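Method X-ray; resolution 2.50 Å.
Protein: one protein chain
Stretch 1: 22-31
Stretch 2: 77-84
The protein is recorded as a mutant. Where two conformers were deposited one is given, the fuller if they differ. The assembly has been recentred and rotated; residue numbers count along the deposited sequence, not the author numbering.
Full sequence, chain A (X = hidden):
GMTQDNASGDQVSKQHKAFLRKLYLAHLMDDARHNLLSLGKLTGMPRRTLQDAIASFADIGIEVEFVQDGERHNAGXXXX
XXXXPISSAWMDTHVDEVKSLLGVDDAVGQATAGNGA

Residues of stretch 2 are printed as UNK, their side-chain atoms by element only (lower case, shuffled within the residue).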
ATOM      1  N   LYS A  22      -2.450  -2.041  -7.933  1.00 18.83           N
ATOM      2  CA  LYS A  22      -2.499  -3.286  -7.176  1.00 18.85           C
ATOM      3  C   LYS A  22      -3.783  -3.317  -6.377  1.00 18.20           C
ATOM      4  O   LYS A  22      -4.430  -4.352  -6.325  1.00 18.73           O
ATOM      5  CB  LYS A  22      -1.271  -3.481  -6.264  1.00 18.99           C
ATOM      6  CG  LYS A  22       0.105  -3.294  -6.967  1.00 21.30           C
ATOM      7  CD  LYS A  22       1.306  -3.528  -6.006  1.00 23.33           C
ATOM      8  CE  LYS A  22       2.579  -2.686  -6.381  1.00 24.41           C
ATOM      9  NZ  LYS A  22       3.087  -2.862  -7.761  1.00 26.82           N
ATOM     10  N   LEU A  23      -4.183  -2.199  -5.776  1.00 17.35           N
ATOM     11  CA  LEU A  23      -5.429  -2.204  -4.983  1.00 17.23           C
ATOM     12  C   LEU A  23      -6.663  -2.412  -5.824  1.00 17.59           C
ATOM     13  O   LEU A  23      -7.637  -3.036  -5.374  1.00 17.36           O
ATOM     14  CB  LEU A  23      -5.599  -0.924  -4.161  1.00 17.09           C
ATOM     15  CG  LEU A  23      -5.035  -0.870  -2.748  1.00 15.59           C
ATOM     16  CD1 LEU A  23      -3.711  -1.522  -2.623  1.00 15.35           C
ATOM     17  CD2 LEU A  23      -4.974   0.607  -2.339  1.00 16.68           C
ATOM     18  N   TYR A  24      -6.620  -1.881  -7.044  1.00 18.03           N
ATOM     19  CA  TYR A  24      -7.748  -1.980  -7.969  1.00 18.12           C
ATOM     20  C   TYR A  24      -7.908  -3.418  -8.429  1.00 18.00           C
ATOM     21  O   TYR A  24      -9.040  -3.956  -8.460  1.00 17.56           O
ATOM     22  CB  TYR A  24      -7.574  -1.046  -9.169  1.00 18.17           C
ATOM     23  CG  TYR A  24      -8.779  -1.029 -10.068  1.00 19.46           C
ATOM     24  CD1 TYR A  24      -9.955  -0.405  -9.675  1.00 21.45           C
ATOM     25  CD2 TYR A  24      -8.749  -1.617 -11.307  1.00 21.16           C
ATOM     26  CE1 TYR A  24     -11.089  -0.391 -10.507  1.00 22.23           C
ATOM     27  CE2 TYR A  24      -9.864  -1.609 -12.136  1.00 22.68           C
ATOM     28  CZ  TYR A  24     -11.031  -0.997 -11.731  1.00 22.75           C
ATOM     29  OH  TYR A  24     -12.128  -0.992 -12.582  1.00 25.60           O
ATOM     30  N   LEU A  25      -6.793  -4.046  -8.798  1.00 17.78           N
ATOM     31  CA  LEU A  25      -6.858  -5.444  -9.224  1.00 17.74           C
ATOM     32  C   LEU A  25      -7.406  -6.297  -8.074  1.00 17.85           C
ATOM     33  O   LEU A  25      -8.341  -7.089  -8.245  1.00 17.48           O
ATOM     34  CB  LEU A  25      -5.503  -5.951  -9.667  1.00 17.36           C
ATOM     35  CG  LEU A  25      -5.026  -5.444 -10.994  1.00 16.94           C
ATOM     36  CD1 LEU A  25      -3.699  -6.090 -11.318  1.00 15.94           C
ATOM     37  CD2 LEU A  25      -6.065  -5.804 -12.008  1.00 17.78           C
ATOM     38  N   ALA A  26      -6.851  -6.078  -6.892  1.00 17.84           N
ATOM     39  CA  ALA A  26      -7.263  -6.824  -5.738  1.00 17.97           C
ATOM     40  C   ALA A  26      -8.758  -6.659  -5.514  1.00 17.82           C
ATOM     41  O   ALA A  26      -9.429  -7.606  -5.130  1.00 18.47           O
ATOM     42  CB  ALA A  26      -6.479  -6.367  -4.514  1.00 18.23           C
ATOM     43  N   HIS A  27      -9.279  -5.460  -5.732  1.00 17.61           N
ATOM     44  CA  HIS A  27     -10.725  -5.212  -5.566  1.00 17.76           C
ATOM     45  C   HIS A  27     -11.503  -6.021  -6.606  1.00 17.45           C
ATOM     46  O   HIS A  27     -12.457  -6.693  -6.268  1.00 17.56           O
ATOM     47  CB  HIS A  27     -11.012  -3.701  -5.646  1.00 17.79           C
ATOM     48  CG  HIS A  27     -12.462  -3.325  -5.675  1.00 18.48           C
ATOM     49  ND1 HIS A  27     -13.196  -3.080  -4.529  1.00 20.51           N
ATOM     50  CD2 HIS A  27     -13.295  -3.074  -6.718  1.00 19.24           C
ATOM     51  CE1 HIS A  27     -14.428  -2.727  -4.866  1.00 20.64           C
ATOM     52  NE2 HIS A  27     -14.513  -2.712  -6.188  1.00 21.03           N
ATOM     53  N   LEU A  28     -11.069  -5.975  -7.865  1.00 17.72           N
ATOM     54  CA  LEU A  28     -11.731  -6.725  -8.918  1.00 17.95           C
ATOM     55  C   LEU A  28     -11.767  -8.226  -8.602  1.00 18.86           C
ATOM     56  O   LEU A  28     -12.820  -8.854  -8.662  1.00 18.72           O
ATOM     57  CB  LEU A  28     -11.026  -6.498 -10.237  1.00 17.69           C
ATOM     58  CG  LEU A  28     -11.179  -5.122 -10.878  1.00 16.03           C
ATOM     59  CD1 LEU A  28     -10.363  -5.123 -12.152  1.00 13.10           C
ATOM     60  CD2 LEU A  28     -12.647  -4.756 -11.154  1.00 10.98           C
HETATM   61  N   MSE A  29     -10.611  -8.765  -8.217  1.00 19.66           N
HETATM   62  CA  MSE A  29     -10.453 -10.178  -7.881  1.00 20.32           C
HETATM   63  C   MSE A  29     -11.282 -10.607  -6.703  1.00 21.13           C
HETATM   64  O   MSE A  29     -11.696 -11.754  -6.609  1.00 21.77           O
HETATM   65  CB  MSE A  29      -8.996 -10.451  -7.547  1.00 20.48           C
HETATM   66  CG  MSE A  29      -8.089 -10.265  -8.701  1.00 19.97           C
HETATM   67 SE   MSE A  29      -6.272 -10.411  -8.149  0.75 24.34          SE
HETATM   68  CE  MSE A  29      -5.500  -9.971  -9.775  1.00  9.93           C
ATOM     69  N   ASP A  30     -11.553  -9.679  -5.813  1.00 22.12           N
ATOM     70  CA  ASP A  30     -12.292  -9.993  -4.620  1.00 22.85           C
ATOM     71  C   ASP A  30     -13.799 -10.012  -4.862  1.00 23.50           C
ATOM     72  O   ASP A  30     -14.514 -10.704  -4.150  1.00 24.56           O
ATOM     73  CB  ASP A  30     -11.953  -8.953  -3.537  1.00 23.02           C
ATOM     74  CG  ASP A  30     -12.109  -9.490  -2.110  1.00 23.72           C
ATOM     75  OD1 ASP A  30     -11.647 -10.621  -1.829  1.00 23.58           O
ATOM     76  OD2 ASP A  30     -12.625  -8.735  -1.253  1.00 25.51           O
ATOM     77  N   ASP A  31     -14.298  -9.266  -5.845  1.00 23.87           N
ATOM     78  CA  ASP A  31     -15.765  -9.209  -6.088  1.00 24.19           C
ATOM     79  C   ASP A  31     -16.280 -10.190  -7.164  1.00 22.63           C
ATOM     80  O   ASP A  31     -17.484 -10.384  -7.278  1.00 22.98           O
ATOM     81  CB  ASP A  31     -16.212  -7.761  -6.420  1.00 25.14           C
ATOM     82  CG  ASP A  31     -15.824  -6.707  -5.290  1.00 29.65           C
ATOM     83  OD1 ASP A  31     -15.000  -6.991  -4.354  1.00 32.99           O
ATOM     84  OD2 ASP A  31     -16.346  -5.561  -5.364  1.00 34.97           O
ATOM     85  N   UNK A  77      -8.882 -19.358 -11.001  1.00 19.04           N
ATOM     86  CA  UNK A  77      -9.211 -17.979 -10.737  1.00 18.94           C
ATOM     87  C   UNK A  77      -8.405 -17.508  -9.541  1.00 18.30           C
ATOM     88  O   UNK A  77      -7.996 -18.295  -8.716  1.00 18.31           O
ATOM     89  o   UNK A  77     -12.702 -20.366  -5.833  1.00 21.25           O
ATOM     90  c   UNK A  77     -10.705 -17.818 -10.499  1.00 19.19           C
ATOM     91  c   UNK A  77     -11.677 -19.843  -9.326  1.00 20.39           C
ATOM     92  c   UNK A  77     -11.233 -18.518  -9.273  1.00 19.74           C
ATOM     93  c   UNK A  77     -11.786 -18.474  -6.918  1.00 20.79           C
ATOM     94  c   UNK A  77     -12.217 -19.787  -6.981  1.00 20.99           C
ATOM     95  c   UNK A  77     -11.304 -17.851  -8.060  1.00 20.29           C
ATOM     96  c   UNK A  77     -12.159 -20.488  -8.175  1.00 20.30           C
ATOM     97  N   UNK A  78      -8.132 -16.224  -9.479  1.00 18.04           N
ATOM     98  CA  UNK A  78      -7.384 -15.683  -8.375  1.00 17.64           C
ATOM     99  C   UNK A  78      -8.282 -15.426  -7.173  1.00 17.67           C
ATOM    100  O   UNK A  78      -9.450 -15.102  -7.309  1.00 17.39           O
ATOM    101  c   UNK A  78      -5.594 -14.489  -9.805  1.00 17.54           C
ATOM    102  c   UNK A  78      -3.255 -14.855 -10.330  1.00 16.12           C
ATOM    103  c   UNK A  78      -6.717 -14.372  -8.785  1.00 17.59           C
ATOM    104  c   UNK A  78      -3.489 -14.637 -11.678  1.00 17.01           C
ATOM    105  c   UNK A  78      -5.817 -14.254 -11.170  1.00 17.77           C
ATOM    106  c   UNK A  78      -4.761 -14.341 -12.119  1.00 16.80           C
ATOM    107  o   UNK A  78      -2.433 -14.732 -12.575  1.00 18.18           O
ATOM    108  c   UNK A  78      -4.295 -14.782  -9.403  1.00 16.39           C
ATOM    109  N   UNK A  79      -7.715 -15.592  -5.994  1.00 18.21           N
ATOM    110  CA  UNK A  79      -8.398 -15.322  -4.748  1.00 19.00           C
ATOM    111  C   UNK A  79      -7.446 -14.641  -3.779  1.00 19.22           C
ATOM    112  O   UNK A  79      -6.265 -14.996  -3.717  1.00 20.26           O
ATOM    113  c   UNK A  79     -10.401 -17.506  -2.316  1.00 24.72           C
ATOM    114  n   UNK A  79      -9.247 -20.969  -2.330  1.00 33.23           N
ATOM    115  c   UNK A  79      -8.919 -16.591  -4.101  1.00 19.02           C
ATOM    116  c   UNK A  79      -9.539 -16.349  -2.734  1.00 20.76           C
ATOM    117  n   UNK A  79      -9.610 -18.721  -2.271  1.00 28.90           N
ATOM    118  c   UNK A  79     -10.093 -19.964  -2.390  1.00 32.45           C
ATOM    119  n   UNK A  79     -11.386 -20.217  -2.618  1.00 32.87           N
ATOM    120  N   UNK A  80      -7.965 -13.690  -3.009  1.00 18.89           N
ATOM    121  CA  UNK A  80      -7.180 -12.989  -2.026  1.00 18.61           C
ATOM    122  C   UNK A  80      -7.194 -13.824  -0.762  1.00 19.16           C
ATOM    123  O   UNK A  80      -8.264 -14.020  -0.165  1.00 18.73           O
ATOM    124  c   UNK A  80      -6.588 -10.661  -3.779  1.00 17.15           C
ATOM    125  c   UNK A  80      -7.768 -11.594  -1.748  1.00 18.51           C
ATOM    126  c   UNK A  80      -6.958 -10.864  -0.716  1.00 17.62           C
ATOM    127  c   UNK A  80      -7.855 -10.787  -3.057  1.00 18.35           C
ATOM    128  N   UNK A  81      -6.023 -14.352  -0.375  1.00 19.62           N
ATOM    129  CA  UNK A  81      -5.897 -15.164   0.849  0.50 19.62           C
ATOM    130  C   UNK A  81      -6.024 -14.238   2.032  1.00 19.50           C
ATOM    131  O   UNK A  81      -6.719 -14.543   2.995  1.00 19.99           O
ATOM    132  n   UNK A  81      -2.943 -19.852   5.101  0.50 20.24           N
ATOM    133  c   UNK A  81      -4.570 -15.927   0.917  0.50 19.84           C
ATOM    134  c   UNK A  81      -3.019 -17.463   2.310  0.50 21.34           C
ATOM    135  c   UNK A  81      -4.357 -16.695   2.249  0.50 20.72           C
ATOM    136  n   UNK A  81      -3.689 -20.135   2.957  0.50 20.13           N
ATOM    137  n   UNK A  81      -2.820 -18.111   3.613  0.50 21.34           N
ATOM    138  c   UNK A  81      -3.153 -19.366   3.890  0.50 20.40           C
ATOM    139  N   UNK A  82      -5.337 -13.094   1.968  1.00 19.08           N
ATOM    140  CA  UNK A  82      -5.433 -12.084   3.043  1.00 18.22           C
ATOM    141  C   UNK A  82      -5.073 -10.721   2.494  1.00 17.89           C
ATOM    142  O   UNK A  82      -4.207 -10.616   1.628  1.00 17.60           O
ATOM    143  o   UNK A  82      -4.900 -11.433   5.278  1.00 18.80           O
ATOM    144  c   UNK A  82      -4.544 -12.354   4.236  1.00 18.03           C
ATOM    145  c   UNK A  82      -3.066 -12.193   3.878  1.00 17.17           C
ATOM    146  N   UNK A  83      -5.776  -9.693   2.968  1.00 17.49           N
ATOM    147  CA  UNK A  83      -5.484  -8.321   2.561  1.00 17.18           C
ATOM    148  C   UNK A  83      -4.358  -7.746   3.387  1.00 16.84           C
ATOM    149  O   UNK A  83      -3.754  -6.745   3.003  1.00 16.60           O
ATOM    150  c   UNK A  83      -8.911  -7.339  -0.240  1.00 16.88           C
ATOM    151  c   UNK A  83      -9.326  -6.809  -1.458  1.00 17.99           C
ATOM    152  c   UNK A  83      -7.524  -5.206  -1.285  1.00 18.36           C
ATOM    153  c   UNK A  83      -8.694  -8.515   1.643  1.00 16.28           C
ATOM    154  c   UNK A  83      -8.620  -5.750  -1.969  1.00 18.55           C
ATOM    155  c   UNK A  83      -7.110  -5.740  -0.061  1.00 18.17           C
ATOM    156  c   UNK A  83      -6.697  -7.421   2.720  1.00 17.24           C
ATOM    157  c   UNK A  83      -7.820  -6.825   0.474  1.00 17.65           C
ATOM    158  c   UNK A  83      -7.695  -7.603   1.670  1.00 17.51           C
ATOM    159  n   UNK A  83      -9.430  -8.362   0.501  1.00 16.51           N
ATOM    160  N   UNK A  84      -4.098  -8.368   4.531  1.00 16.68           N
ATOM    161  CA  UNK A  84      -3.065  -7.916   5.435  1.00 16.64           C
ATOM    162  C   UNK A  84      -3.238  -6.472   5.870  1.00 16.40           C
ATOM    163  O   UNK A  84      -4.292  -6.093   6.366  1.00 16.86           O
TER

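Position 77 opens the strand. Its side chain has seven carbons and one oxygen: one carbon leads to a six-membered carbon ring, and the oxygen sits on the far side of that ring. It makes no contact with the helix. This is Tyr77.

Position 78 has the same makeup, one carbon and then a six-carbon ring bearing an oxygen. Its first carbon comes close to the selenium of Met29, a selenomethionine. This is Tyr78. Its CA-to-CB bond points toward the helix, but the end of the side chain leads away. The base of the side chain therefore makes the closest contact: CB of Tyr78 lies 4.0 Å from SE of Met29. SE of Met29 is 5.2 Å from the centroid of the Tyr78 ring, in an oblique position. The CA atoms of Met29 and Tyr78 are 6.3 Å apart.

Position 79 carries three carbons, a nitrogen, and then a carbon with two more nitrogens. Its CA-to-CB bond points away from the helix, as expected between two strand neighbours whose CA-to-CB bonds point toward it, and the side chain makes no contact there. This guanidinium chain identifies Arg79. Its NE is hydrogen-bonded elsewhere in the structure.

Position 80 has four carbons and no other element. The chain forks at the first carbon, and one arm is two carbons long. Its carbons reach Ala26, Met29 and Asp30. This is Ile80, with chi1 and chi2 both m. Its CA-to-CB bond points toward the helix. CD1 of Ile80 is 4.4 Å from CB of Ala26 and also 4.4 Å from SE of Met29. CG1 of Ile80 is 4.0 Å from OD1 of Asp30.

Position 81 again has three carbons, a nitrogen, and a carbon carrying two nitrogens. Its side chain is out of reach of the helix. It is Arg81, extended through chi3. The chain turns a corner here.

Position 82 has one carbon that carries an oxygen and a second carbon. It does not reach the helix either. This is Thr82.

Position 83 has one carbon followed by fused five- and six-membered rings holding eight carbons and one nitrogen. A ring carbon reaches CB of Ala26, and the ring nitrogen comes near OD2 of Asp30. Only tryptophan fits, so this is Trp83. Its CA-to-CB bond points sideways, but the ring end comes nearer. CH2 of Trp83 packs 3.4 Å from CB of Ala26. NE1 of Trp83 lies 3.7 Å from OD2 of Asp30, which is near the ring plane. This pair is not a hydrogen bond.

Position 84 has no side-chain atoms and is Gly84. Its phi of 56° suits glycine. Its backbone N donates a hydrogen bond to OG1 of Thr82 at 3.3 Å.

The contact is mainly apolar packing, with no hydrogen bonds across it. Helix and strand directions differ by 106°, so the strand runs across the helix. The CA-to-CB bonds of Ala26, Met29 and Asp30 point toward stretch 2. The small side chain of Ala26 meets both Ile80 and the Trp83 ring, while Met29 meets Tyr78 and Ile80. Trp83 and Met29 have the largest covered areas, and the two stretches together bury 379 Å².

Stretch 2 (77-84) YYRIRTWG
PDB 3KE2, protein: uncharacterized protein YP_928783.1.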